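Local structure of DUF3013 family protein (Enterococcus faecalis, 3NAT) at residues D23-L28 / I40-A45; I66-G71 / E132-H137; G98-V103 / K149-E154; D105-Y110 / A141-M146. The protein is of unknown function but belongs to the DUF3013 family and folds as an alpha-beta half sandwich. All coordinates share one frame; numbering follows the deposited sequence.

Contact 1 of 4, residues D23-L28 / I40-A45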
loop_
_atom_site.group_PDB
_atom_site.type_symbol
_atom_site.label_atom_id
_atom_site.label_comp_id
_atom_site.label_asym_id
_atom_site.label_seq_id
_atom_site.Cartn_x
_atom_site.Cartn_y
_atom_site.Cartn_z
ATOM N N ASP A 23 -2.355 17.363 23.308
ATOM C CA ASP A 23 -1.675 16.797 24.465
ATOM C C ASP A 23 -0.621 15.782 24.068
ATOM O O ASP A 23 0.157 15.330 24.904
ATOM C CB ASP A 23 -2.686 16.124 25.393
ATOM C CG ASP A 23 -3.746 17.082 25.885
ATOM O OD1 ASP A 23 -3.495 18.310 25.885
ATOM O OD2 ASP A 23 -4.832 16.604 26.275
ATOM N N TYR A 24 -0.603 15.415 22.793
ATOM C CA TYR A 24 0.346 14.422 22.310
ATOM C C TYR A 24 1.366 15.024 21.354
ATOM O O TYR A 24 1.136 16.079 20.755
ATOM C CB TYR A 24 -0.379 13.248 21.647
ATOM C CG TYR A 24 -1.123 12.346 22.613
ATOM C CD1 TYR A 24 -0.442 11.383 23.358
ATOM C CD2 TYR A 24 -2.506 12.447 22.773
ATOM C CE1 TYR A 24 -1.111 10.550 24.240
ATOM C CE2 TYR A 24 -3.189 11.618 23.654
ATOM C CZ TYR A 24 -2.483 10.671 24.383
ATOM O OH TYR A 24 -3.145 9.843 25.262
ATOM N N GLU A 25 2.497 14.339 21.226
ATOM C CA GLU A 25 3.584 14.777 20.370
ATOM C C GLU A 25 3.346 14.243 18.964
ATOM O O GLU A 25 3.720 13.114 18.641
ATOM C CB GLU A 25 4.918 14.264 20.923
ATOM C CG GLU A 25 6.143 14.581 20.069
ATOM C CD GLU A 25 6.674 15.984 20.291
ATOM O OE1 GLU A 25 7.770 16.116 20.878
ATOM O OE2 GLU A 25 5.995 16.950 19.879
ATOM N N VAL A 26 2.709 15.052 18.125
ATOM C CA VAL A 26 2.355 14.585 16.791
ATOM C C VAL A 26 2.856 15.495 15.700
ATOM O O VAL A 26 2.647 16.706 15.745
ATOM C CB VAL A 26 0.848 14.443 16.609
ATOM C CG1 VAL A 26 0.535 14.241 15.150
ATOM C CG2 VAL A 26 0.329 13.280 17.408
ATOM N N GLY A 27 3.498 14.889 14.707
ATOM C CA GLY A 27 4.047 15.613 13.583
ATOM C C GLY A 27 3.559 15.092 12.250
ATOM O O GLY A 27 3.024 13.997 12.165
ATOM N N LEU A 28 3.739 15.893 11.208
ATOM C CA LEU A 28 3.369 15.515 9.853
ATOM C C LEU A 28 4.553 15.656 8.908
ATOM O O LEU A 28 5.299 16.629 8.972
ATOM C CB LEU A 28 2.256 16.417 9.338
ATOM C CG LEU A 28 0.827 16.265 9.833
ATOM C CD1 LEU A 28 -0.032 17.352 9.209
ATOM C CD2 LEU A 28 0.293 14.909 9.457
ATOM N N ILE A 40 3.727 11.412 12.280
ATOM C CA ILE A 40 4.690 10.929 13.256
ATOM C C ILE A 40 4.170 11.115 14.661
ATOM O O ILE A 40 3.447 12.059 14.958
ATOM C CB ILE A 40 6.025 11.656 13.179
ATOM C CG1 ILE A 40 6.300 12.157 11.758
ATOM C CG2 ILE A 40 7.136 10.766 13.742
ATOM C CD1 ILE A 40 6.355 11.089 10.732
ATOM N N VAL A 41 4.596 10.226 15.536
ATOM C CA VAL A 41 3.988 10.097 16.835
ATOM C C VAL A 41 5.061 9.686 17.842
ATOM O O VAL A 41 5.841 8.768 17.578
ATOM C CB VAL A 41 2.873 9.045 16.740
ATOM C CG1 VAL A 41 2.902 8.102 17.911
ATOM C CG2 VAL A 41 1.525 9.718 16.602
ATOM N N ARG A 42 5.125 10.379 18.976
ATOM C CA ARG A 42 6.111 10.047 20.001
ATOM C C ARG A 42 5.508 9.972 21.389
ATOM O O ARG A 42 4.878 10.918 21.843
ATOM C CB ARG A 42 7.247 11.070 20.026
ATOM C CG ARG A 42 8.176 11.015 18.843
ATOM C CD ARG A 42 8.265 12.372 18.191
ATOM N NE ARG A 42 9.619 12.675 17.750
ATOM C CZ ARG A 42 10.065 13.907 17.536
ATOM N NH1 ARG A 42 11.314 14.105 17.135
ATOM N NH2 ARG A 42 9.259 14.945 17.731
ATOM N N LEU A 43 5.720 8.850 22.064
ATOM C CA LEU A 43 5.405 8.740 23.483
ATOM C C LEU A 43 6.676 8.811 24.328
ATOM O O LEU A 43 7.727 8.312 23.934
ATOM C CB LEU A 43 4.660 7.437 23.776
ATOM C CG LEU A 43 3.324 7.251 23.053
ATOM C CD1 LEU A 43 2.617 5.977 23.503
ATOM C CD2 LEU A 43 2.433 8.459 23.275
ATOM N N TYR A 44 6.574 9.440 25.492
ATOM C CA TYR A 44 7.682 9.471 26.437
ATOM C C TYR A 44 7.266 8.853 27.765
ATOM O O TYR A 44 6.088 8.835 28.112
ATOM C CB TYR A 44 8.172 10.902 26.649
ATOM C CG TYR A 44 8.626 11.587 25.380
ATOM C CD1 TYR A 44 9.883 11.342 24.844
ATOM C CD2 TYR A 44 7.802 12.483 24.723
ATOM C CE1 TYR A 44 10.302 11.975 23.679
ATOM C CE2 TYR A 44 8.211 13.121 23.565
ATOM C CZ TYR A 44 9.460 12.863 23.045
ATOM O OH TYR A 44 9.861 13.497 21.889
ATOM N N ALA A 45 8.241 8.332 28.496
ATOM C CA ALA A 45 7.997 7.768 29.817
ATOM C C ALA A 45 9.290 7.749 30.620
ATOM O O ALA A 45 10.382 7.637 30.060
ATOM C CB ALA A 45 7.408 6.372 29.710
#
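The beta hairpin of strands 25-31 and 36-46 forms one margin of a four-stranded mixed sheet, and this contact lies along its antiparallel ladder. G27 and I40 are a hydrogen-bonded pair: G27 N donates to I40 O at 2.8 Å, and I40 N returns a bond to G27 O at 2.7 Å. In both, the donor sits above the carbonyl plane. Further along, R42 N reaches E25 O at 3.1 Å, this time in the carbonyl plane. Between these bonds V26 and V41 form a non-hydrogen-bonded pair, their side chains side by side with CG2 touching CG2 at 3.8 Å. They occupy the face on which the helices pack in this half sandwich, V26 against L17 and V41 against L115. Y24 leans its CD1 on L43 CD2, while its hydroxyl is hydrogen-bonded to D116.

E25 and R42 lie on the opposite face. The E25 side chain leaves anti to the backbone N (chi1 176°) and runs beside that of R42, with E25 CG 3.6 Å from R42 CD. Its OE1 makes a long salt bridge with R42 NH2 (3.7 Å); the oxygen is far from the plane of the guanidinium, so charge alone acts there. The stronger partner of R42 is E69, which meets NE. Y44 OH, above one guanidinium face but displaced toward its rim, gives E25 OE1 a weak hydrogen bond at 3.5 Å.

Contact 2 of 4, residues I66-G71 / E132-H137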
loop_
_atom_site.group_PDB
_atom_site.type_symbol
_atom_site.label_atom_id
_atom_site.label_comp_id
_atom_site.label_asym_id
_atom_site.label_seq_id
_atom_site.Cartn_x
_atom_site.Cartn_y
_atom_site.Cartn_z
ATOM N N ILE A 66 12.614 7.332 28.551
ATOM C CA ILE A 66 12.506 6.649 27.269
ATOM C C ILE A 66 11.577 7.359 26.293
ATOM O O ILE A 66 10.663 8.080 26.685
ATOM C CB ILE A 66 12.023 5.200 27.433
ATOM C CG1 ILE A 66 10.575 5.175 27.892
ATOM C CG2 ILE A 66 12.885 4.442 28.429
ATOM C CD1 ILE A 66 10.095 3.787 28.220
ATOM N N GLU A 67 11.831 7.145 25.011
ATOM C CA GLU A 67 11.038 7.742 23.955
ATOM C C GLU A 67 10.645 6.660 22.962
ATOM O O GLU A 67 11.462 5.828 22.577
ATOM C CB GLU A 67 11.835 8.830 23.244
ATOM C CG GLU A 67 11.493 8.973 21.769
ATOM C CD GLU A 67 11.957 10.299 21.197
ATOM O OE1 GLU A 67 12.788 10.961 21.855
ATOM O OE2 GLU A 67 11.486 10.681 20.100
ATOM N N PHE A 68 9.386 6.658 22.559
ATOM C CA PHE A 68 8.940 5.705 21.564
ATOM C C PHE A 68 8.330 6.450 20.394
ATOM O O PHE A 68 7.425 7.255 20.570
ATOM C CB PHE A 68 7.928 4.740 22.159
ATOM C CG PHE A 68 7.427 3.728 21.182
ATOM C CD1 PHE A 68 7.944 2.453 21.170
ATOM C CD2 PHE A 68 6.450 4.060 20.262
ATOM C CE1 PHE A 68 7.494 1.519 20.274
ATOM C CE2 PHE A 68 5.994 3.132 19.362
ATOM C CZ PHE A 68 6.514 1.854 19.370
ATOM N N GLU A 69 8.832 6.187 19.197
ATOM C CA GLU A 69 8.329 6.880 18.027
ATOM C C GLU A 69 7.740 5.904 17.023
ATOM O O GLU A 69 8.209 4.779 16.891
ATOM C CB GLU A 69 9.429 7.703 17.378
ATOM C CG GLU A 69 8.979 8.417 16.125
ATOM C CD GLU A 69 10.057 9.293 15.534
ATOM O OE1 GLU A 69 10.825 8.789 14.684
ATOM O OE2 GLU A 69 10.138 10.482 15.922
ATOM N N ASP A 70 6.696 6.339 16.329
ATOM C CA ASP A 70 6.095 5.544 15.266
ATOM C C ASP A 70 5.478 6.455 14.206
ATOM O O ASP A 70 5.469 7.676 14.354
ATOM C CB ASP A 70 5.051 4.577 15.828
ATOM C CG ASP A 70 4.964 3.286 15.034
ATOM O OD1 ASP A 70 5.280 3.300 13.824
ATOM O OD2 ASP A 70 4.581 2.255 15.626
ATOM N N GLY A 71 4.972 5.854 13.136
ATOM C CA GLY A 71 4.400 6.612 12.040
ATOM C C GLY A 71 3.249 5.912 11.341
ATOM O O GLY A 71 3.228 4.675 11.216
ATOM N N GLU A 132 6.821 -8.524 28.276
ATOM C CA GLU A 132 7.964 -8.793 27.416
ATOM C C GLU A 132 8.213 -7.658 26.434
ATOM O O GLU A 132 9.329 -7.162 26.322
ATOM C CB GLU A 132 7.741 -10.089 26.646
ATOM C CG GLU A 132 7.224 -11.227 27.497
ATOM C CD GLU A 132 7.503 -12.579 26.875
ATOM O OE1 GLU A 132 7.452 -13.587 27.608
ATOM O OE2 GLU A 132 7.788 -12.635 25.657
ATOM N N VAL A 133 7.171 -7.246 25.721
ATOM C CA VAL A 133 7.335 -6.245 24.676
ATOM C C VAL A 133 6.332 -5.109 24.767
ATOM O O VAL A 133 5.259 -5.267 25.347
ATOM C CB VAL A 133 7.279 -6.890 23.279
ATOM C CG1 VAL A 133 6.360 -8.104 23.294
ATOM C CG2 VAL A 133 6.851 -5.872 22.230
ATOM N N PHE A 134 6.711 -3.953 24.228
ATOM C CA PHE A 134 5.784 -2.843 24.061
ATOM C C PHE A 134 5.728 -2.325 22.625
ATOM O O PHE A 134 6.755 -2.034 22.007
ATOM C CB PHE A 134 6.109 -1.663 24.973
ATOM C CG PHE A 134 5.322 -0.429 24.629
ATOM C CD1 PHE A 134 4.120 -0.160 25.264
ATOM C CD2 PHE A 134 5.754 0.425 23.627
ATOM C CE1 PHE A 134 3.381 0.950 24.928
ATOM C CE2 PHE A 134 5.025 1.545 23.286
ATOM C CZ PHE A 134 3.836 1.808 23.939
ATOM N N GLU A 135 4.511 -2.193 22.115
ATOM C CA GLU A 135 4.286 -1.565 20.831
ATOM C C GLU A 135 2.903 -0.935 20.808
ATOM O O GLU A 135 2.169 -0.966 21.797
ATOM C CB GLU A 135 4.437 -2.570 19.688
ATOM C CG GLU A 135 3.539 -3.793 19.776
ATOM C CD GLU A 135 3.848 -4.821 18.689
ATOM O OE1 GLU A 135 3.452 -5.995 18.854
ATOM O OE2 GLU A 135 4.493 -4.463 17.676
ATOM N N LEU A 136 2.565 -0.348 19.667
ATOM C CA LEU A 136 1.271 0.272 19.465
ATOM C C LEU A 136 0.383 -0.682 18.683
ATOM O O LEU A 136 0.854 -1.410 17.808
ATOM C CB LEU A 136 1.451 1.565 18.689
ATOM C CG LEU A 136 1.286 2.870 19.457
ATOM C CD1 LEU A 136 1.658 2.706 20.911
ATOM C CD2 LEU A 136 2.099 3.974 18.792
ATOM N N HIS A 137 -0.904 -0.685 18.996
ATOM C CA HIS A 137 -1.813 -1.616 18.349
ATOM C C HIS A 137 -2.878 -0.912 17.534
ATOM O O HIS A 137 -3.684 -0.153 18.066
ATOM C CB HIS A 137 -2.438 -2.550 19.380
ATOM C CG HIS A 137 -1.425 -3.287 20.198
ATOM N ND1 HIS A 137 -0.668 -4.320 19.686
ATOM C CD2 HIS A 137 -1.025 -3.120 21.481
ATOM C CE1 HIS A 137 0.149 -4.765 20.623
ATOM N NE2 HIS A 137 -0.047 -4.053 21.720
HETATM O O HOH W 1 3.996 0.141 17.356
#
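Along strand 65-75 the side chains alternate, and F68 is the first residue to meet the 132-137 loop. With CG anti to the backbone N (chi1 180°), its ring extends from the strand toward that loop. F134 likewise carries CG anti to its own N, and it brings the CE2 corner of its ring down over one face of F68, toward the rim, 3.7 Å from F68 CD1. The result is a T-shaped pair with ring centroids 5.1 Å apart and planes at 87°, the edge coming from F134 and the face from F68. Farther out on the F68 ring, CE2 touches L136 CD2 at 4.0 Å, the two side chains running antiparallel alongside one another.

Two residues on, D70 CB also approaches L136 CD2, adding the beta carbon of an acid to the apolar patch. The carboxylate of D70 is used at both oxygens. OD1 accepts G71 N, of the next residue, at 2.7 Å through its anti lone pair. OD2 accepts a hydrogen bond from a water at 2.8 Å, and that water in turn accepts L136 N, so a single bridge joins strand side chain to loop backbone.

F134 also rests on L122 and F125 of helix 101-125. The loop thus lies between strand 65-75 and helix 101-125, on the helix-bearing face of the sheet, as suits an alpha-beta half sandwich, in which helices pack on one side of the sheet.

Contact 3 of 4, residues G98-V103 / K149-E154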
loop_
_atom_site.group_PDB
_atom_site.type_symbol
_atom_site.label_atom_id
_atom_site.label_comp_id
_atom_site.label_asym_id
_atom_site.label_seq_id
_atom_site.Cartn_x
_atom_site.Cartn_y
_atom_site.Cartn_z
ATOM N N GLY A 98 -8.829 12.127 -2.825
ATOM C CA GLY A 98 -8.479 12.169 -1.419
ATOM C C GLY A 98 -9.163 11.091 -0.602
ATOM O O GLY A 98 -9.200 9.930 -0.995
ATOM N N LEU A 99 -9.695 11.481 0.549
ATOM C CA LEU A 99 -10.401 10.553 1.414
ATOM C C LEU A 99 -11.691 11.196 1.844
ATOM O O LEU A 99 -11.760 12.413 1.981
ATOM C CB LEU A 99 -9.580 10.228 2.667
ATOM C CG LEU A 99 -8.360 9.309 2.581
ATOM C CD1 LEU A 99 -7.562 9.367 3.867
ATOM C CD2 LEU A 99 -8.763 7.881 2.286
ATOM N N ARG A 100 -12.713 10.384 2.066
ATOM C CA ARG A 100 -13.919 10.883 2.690
ATOM C C ARG A 100 -13.527 11.513 4.019
ATOM O O ARG A 100 -12.605 11.052 4.701
ATOM C CB ARG A 100 -14.921 9.754 2.911
ATOM C CG ARG A 100 -15.705 9.375 1.670
ATOM C CD ARG A 100 -16.354 8.012 1.823
ATOM N NE ARG A 100 -17.161 7.922 3.039
ATOM C CZ ARG A 100 -16.977 7.026 4.011
ATOM N NH1 ARG A 100 -16.008 6.122 3.924
ATOM N NH2 ARG A 100 -17.773 7.032 5.076
ATOM N N LYS A 101 -14.219 12.580 4.378
ATOM C CA LYS A 101 -13.951 13.269 5.621
ATOM C C LYS A 101 -14.078 12.296 6.789
ATOM O O LYS A 101 -13.267 12.315 7.711
ATOM C CB LYS A 101 -14.941 14.415 5.775
ATOM C CG LYS A 101 -14.662 15.358 6.923
ATOM C CD LYS A 101 -15.715 16.442 6.954
ATOM C CE LYS A 101 -16.123 16.764 8.372
ATOM N NZ LYS A 101 -15.033 17.447 9.115
ATOM N N ALA A 102 -15.092 11.436 6.726
ATOM C CA ALA A 102 -15.400 10.501 7.811
ATOM C C ALA A 102 -14.220 9.620 8.154
ATOM O O ALA A 102 -14.025 9.239 9.304
ATOM C CB ALA A 102 -16.596 9.647 7.450
ATOM N N VAL A 103 -13.443 9.287 7.137
ATOM C CA VAL A 103 -12.247 8.486 7.317
ATOM C C VAL A 103 -11.149 9.296 7.980
ATOM O O VAL A 103 -10.487 8.822 8.900
ATOM C CB VAL A 103 -11.714 8.022 5.975
ATOM C CG1 VAL A 103 -10.375 7.321 6.151
ATOM C CG2 VAL A 103 -12.733 7.131 5.305
ATOM N N LYS A 149 -18.926 5.335 13.051
ATOM C CA LYS A 149 -19.547 6.117 14.103
ATOM C C LYS A 149 -19.637 7.593 13.714
ATOM O O LYS A 149 -20.585 8.287 14.087
ATOM C CB LYS A 149 -18.809 5.912 15.435
ATOM C CG LYS A 149 -19.279 4.667 16.200
ATOM C CD LYS A 149 -18.672 4.595 17.598
ATOM C CE LYS A 149 -17.217 4.172 17.549
ATOM N NZ LYS A 149 -16.587 4.162 18.896
ATOM N N VAL A 150 -18.648 8.052 12.953
ATOM C CA VAL A 150 -18.641 9.399 12.399
ATOM C C VAL A 150 -19.547 9.480 11.160
ATOM O O VAL A 150 -20.283 10.443 10.969
ATOM C CB VAL A 150 -17.206 9.827 12.002
ATOM C CG1 VAL A 150 -17.240 11.107 11.178
ATOM C CG2 VAL A 150 -16.307 9.980 13.238
ATOM N N ALA A 151 -19.493 8.454 10.322
ATOM C CA ALA A 151 -20.245 8.447 9.075
ATOM C C ALA A 151 -21.763 8.511 9.278
ATOM O O ALA A 151 -22.523 8.651 8.316
ATOM C CB ALA A 151 -19.864 7.225 8.243
ATOM N N GLU A 152 -22.203 8.413 10.528
ATOM C CA GLU A 152 -23.625 8.516 10.839
ATOM C C GLU A 152 -23.947 9.865 11.462
ATOM O O GLU A 152 -25.110 10.240 11.587
ATOM C CB GLU A 152 -24.055 7.386 11.770
ATOM C CG GLU A 152 -23.960 6.012 11.140
ATOM C CD GLU A 152 -24.410 4.915 12.082
ATOM O OE1 GLU A 152 -24.068 4.985 13.283
ATOM O OE2 GLU A 152 -25.102 3.983 11.619
ATOM N N THR A 153 -22.904 10.588 11.851
ATOM C CA THR A 153 -23.047 11.927 12.406
ATOM C C THR A 153 -23.289 12.963 11.314
ATOM O O THR A 153 -24.082 13.890 11.488
ATOM C CB THR A 153 -21.784 12.348 13.180
ATOM O OG1 THR A 153 -21.659 11.551 14.363
ATOM C CG2 THR A 153 -21.854 13.822 13.568
ATOM N N GLU A 154 -22.597 12.801 10.190
ATOM C CA GLU A 154 -22.585 13.819 9.151
ATOM C C GLU A 154 -22.740 13.257 7.740
ATOM O O GLU A 154 -22.756 12.040 7.541
ATOM C CB GLU A 154 -21.302 14.645 9.255
ATOM C CG GLU A 154 -20.037 13.814 9.317
ATOM C CD GLU A 154 -18.801 14.664 9.516
ATOM O OE1 GLU A 154 -18.954 15.838 9.917
ATOM O OE2 GLU A 154 -17.680 14.160 9.271
#
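Apolar contact here is sparse and built from small groups. V150, with CG1 anti to its backbone N, directs that methyl at the backbone of A102, where CG1 lies 3.9 Å from A102 CA. A102 CB also meets A151 CB at 4.1 Å, methyl to methyl, which lets the two backbones approach to 5.4 Å between the CA atoms of A102 and A151. The side chain of R100 runs along the flank, and the edge of its guanidinium comes up to A151, with R100 NH2 3.8 Å from A151 CB and the methyl close to the guanidinium plane.

These groups join the first turn of helix 101-125, with R100 at its N-cap position, to the last turn of helix 140-151 and the chain that leaves it. Strand 99-100, just ahead of helix 101-125, pairs with strand 158-159 in a separate two-stranded antiparallel sheet.

On the other flank an acid lies across the aliphatic part of a lysine. The E154 side chain, extended beyond CG, runs roughly perpendicular to that of K101, and its OE2 rests on the lysine methylene CE at 3.2 Å. K101 NZ stays 4.2 Å from E154 OE2, beyond a salt bridge; bends at chi3 and chi4 turn the amine instead to a hydrogen bond with Y12 OH. E154 OE2 also lies close to D105 OD2, a like-charge neighbour that might raise the proton affinity of either acid, while the nearby lysine would act in the opposite sense.

Contact 4 of 4, residues D105-Y110 / A141-M146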
loop_
_atom_site.group_PDB
_atom_site.type_symbol
_atom_site.label_atom_id
_atom_site.label_comp_id
_atom_site.label_asym_id
_atom_site.label_seq_id
_atom_site.Cartn_x
_atom_site.Cartn_y
_atom_site.Cartn_z
ATOM N N ASP A 105 -11.611 11.672 9.835
ATOM C CA ASP A 105 -12.087 11.917 11.187
ATOM C C ASP A 105 -11.987 10.688 12.069
ATOM O O ASP A 105 -11.549 10.781 13.210
ATOM C CB ASP A 105 -13.520 12.419 11.153
ATOM C CG ASP A 105 -13.610 13.870 10.743
ATOM O OD1 ASP A 105 -12.568 14.549 10.816
ATOM O OD2 ASP A 105 -14.713 14.330 10.363
ATOM N N GLY A 106 -12.395 9.539 11.542
ATOM C CA GLY A 106 -12.302 8.295 12.281
ATOM C C GLY A 106 -10.852 8.025 12.622
ATOM O O GLY A 106 -10.510 7.470 13.670
ATOM N N PHE A 107 -9.982 8.434 11.719
ATOM C CA PHE A 107 -8.563 8.273 11.929
ATOM C C PHE A 107 -8.128 9.067 13.154
ATOM O O PHE A 107 -7.535 8.525 14.083
ATOM C CB PHE A 107 -7.825 8.745 10.694
ATOM C CG PHE A 107 -6.352 8.821 10.869
ATOM C CD1 PHE A 107 -5.557 7.701 10.655
ATOM C CD2 PHE A 107 -5.748 10.015 11.229
ATOM C CE1 PHE A 107 -4.179 7.772 10.798
ATOM C CE2 PHE A 107 -4.366 10.096 11.381
ATOM C CZ PHE A 107 -3.581 8.973 11.163
ATOM N N ILE A 108 -8.441 10.355 13.156
ATOM C CA ILE A 108 -8.111 11.211 14.283
ATOM C C ILE A 108 -8.582 10.628 15.606
ATOM O O ILE A 108 -7.838 10.587 16.576
ATOM C CB ILE A 108 -8.724 12.602 14.116
ATOM C CG1 ILE A 108 -8.110 13.302 12.905
ATOM C CG2 ILE A 108 -8.505 13.429 15.369
ATOM C CD1 ILE A 108 -6.600 13.450 12.994
ATOM N N HIS A 109 -9.818 10.165 15.647
ATOM C CA HIS A 109 -10.398 9.733 16.911
ATOM C C HIS A 109 -9.946 8.362 17.335
ATOM O O HIS A 109 -9.872 8.076 18.529
ATOM C CB HIS A 109 -11.917 9.833 16.861
ATOM C CG HIS A 109 -12.398 11.242 16.724
ATOM N ND1 HIS A 109 -12.479 12.106 17.794
ATOM C CD2 HIS A 109 -12.760 11.955 15.631
ATOM C CE1 HIS A 109 -12.896 13.288 17.370
ATOM N NE2 HIS A 109 -13.072 13.223 16.063
ATOM N N TYR A 110 -9.630 7.514 16.365
ATOM C CA TYR A 110 -9.093 6.212 16.702
ATOM C C TYR A 110 -7.643 6.377 17.148
ATOM O O TYR A 110 -7.221 5.839 18.167
ATOM C CB TYR A 110 -9.186 5.261 15.525
ATOM C CG TYR A 110 -8.634 3.907 15.872
ATOM C CD1 TYR A 110 -8.972 3.302 17.077
ATOM C CD2 TYR A 110 -7.780 3.230 15.012
ATOM C CE1 TYR A 110 -8.486 2.075 17.417
ATOM C CE2 TYR A 110 -7.285 1.979 15.350
ATOM C CZ TYR A 110 -7.644 1.416 16.561
ATOM O OH TYR A 110 -7.173 0.187 16.943
ATOM N N ALA A 141 -10.535 -3.248 12.618
ATOM C CA ALA A 141 -11.931 -3.347 13.022
ATOM C C ALA A 141 -12.370 -2.206 13.949
ATOM O O ALA A 141 -13.519 -1.779 13.908
ATOM C CB ALA A 141 -12.195 -4.674 13.664
ATOM N N ASP A 142 -11.465 -1.727 14.792
ATOM C CA ASP A 142 -11.771 -0.606 15.674
ATOM C C ASP A 142 -11.698 0.708 14.920
ATOM O O ASP A 142 -12.400 1.665 15.239
ATOM C CB ASP A 142 -10.803 -0.570 16.848
ATOM C CG ASP A 142 -11.011 -1.716 17.806
ATOM O OD1 ASP A 142 -12.136 -2.264 17.850
ATOM O OD2 ASP A 142 -10.046 -2.054 18.523
ATOM N N PHE A 143 -10.822 0.744 13.927
ATOM C CA PHE A 143 -10.697 1.882 13.044
ATOM C C PHE A 143 -11.983 2.015 12.244
ATOM O O PHE A 143 -12.640 3.057 12.279
ATOM C CB PHE A 143 -9.501 1.685 12.117
ATOM C CG PHE A 143 -9.266 2.828 11.179
ATOM C CD1 PHE A 143 -9.634 4.119 11.536
ATOM C CD2 PHE A 143 -8.655 2.627 9.957
ATOM C CE1 PHE A 143 -9.420 5.182 10.687
ATOM C CE2 PHE A 143 -8.432 3.682 9.093
ATOM C CZ PHE A 143 -8.822 4.966 9.462
ATOM N N GLU A 144 -12.351 0.947 11.540
ATOM C CA GLU A 144 -13.591 0.927 10.779
ATOM C C GLU A 144 -14.798 1.373 11.603
ATOM O O GLU A 144 -15.657 2.098 11.118
ATOM C CB GLU A 144 -13.876 -0.471 10.256
ATOM C CG GLU A 144 -12.804 -1.078 9.392
ATOM C CD GLU A 144 -13.138 -2.522 9.054
ATOM O OE1 GLU A 144 -14.326 -2.901 9.205
ATOM O OE2 GLU A 144 -12.221 -3.273 8.651
ATOM N N ALA A 145 -14.873 0.910 12.843
ATOM C CA ALA A 145 -16.009 1.218 13.696
ATOM C C ALA A 145 -16.017 2.697 14.013
ATOM O O ALA A 145 -17.073 3.295 14.127
ATOM C CB ALA A 145 -15.965 0.404 14.977
HETATM N N MSE A 146 -14.837 3.286 14.165
HETATM C CA MSE A 146 -14.756 4.710 14.428
HETATM C C MSE A 146 -15.316 5.474 13.245
HETATM O O MSE A 146 -16.163 6.350 13.399
HETATM C CB MSE A 146 -13.323 5.146 14.680
HETATM C CG MSE A 146 -13.258 6.506 15.368
HETATM SE SE MSE A 146 -13.907 6.452 17.213
HETATM C CE MSE A 146 -12.637 5.173 17.946
#
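Y110 and F143 both hold CG anti to the backbone N (chi1 -179° for F143), so each ring reaches from its own helix toward the other and the two side chains are roughly perpendicular. M146, a selenomethionine, starts out similarly (chi1 -162°) but bends at chi2 and chi3, folding its tail back against the partner helix.

The Y110 ring lies with one face over the backbone of the second helix, F143 N and D142 C sitting above its centre. Y110 CD2 touches F143 CB at 3.7 Å and Y110 CE1 touches D142 CB at 3.6 Å. F143 turns its edge to the backbone at G106 C and F107 N; its CE1 also comes to 3.4 Å from F107 CA. G106, without a side chain, lets the backbones draw together, its CA 4.8 Å from M146 CA. M146 CG rests beside G106 O, which is already engaged by Y110 N within its helix, and SE packs against H109 CB at 3.9 Å.

The segment axes pass 8.5 Å apart at their closest, with an angle of 123° between their directions. Y110 OH is hydrogen-bonded to E139 N, and W138 sets its ring edge-to-face with both Y110 and F143. Beyond the pair, I108 faces helix 9-20, F107 meets F74 of strand 65-75 edge-to-face, and F107 and F143 both touch I91 of strand 90-92, so this helix crossing is wedged against the sheet on one side and helix 9-20 on another.

How the contacts relate
From the N terminus, contact 1 closes first, completing a hairpin with a short loop before any other contact opens. Contact 2 opens on the next strand, the hairpin's neighbour in the sheet, with which it shares backbone pairing, and it closes only after helix 101-125. Contacts 3 and 4 open within that interval and close after it, so both cross contact 2; contact 4 is nested inside the loop closed by contact 3. These two join the same pair of helices, and D105 with E154 and V150 brings them into touch. Contacts 1 and 2 tie two strands of the sheet to each other and the 132-137 loop to the next strand, while contacts 3 and 4 fasten helix 140-151 to helix 101-125.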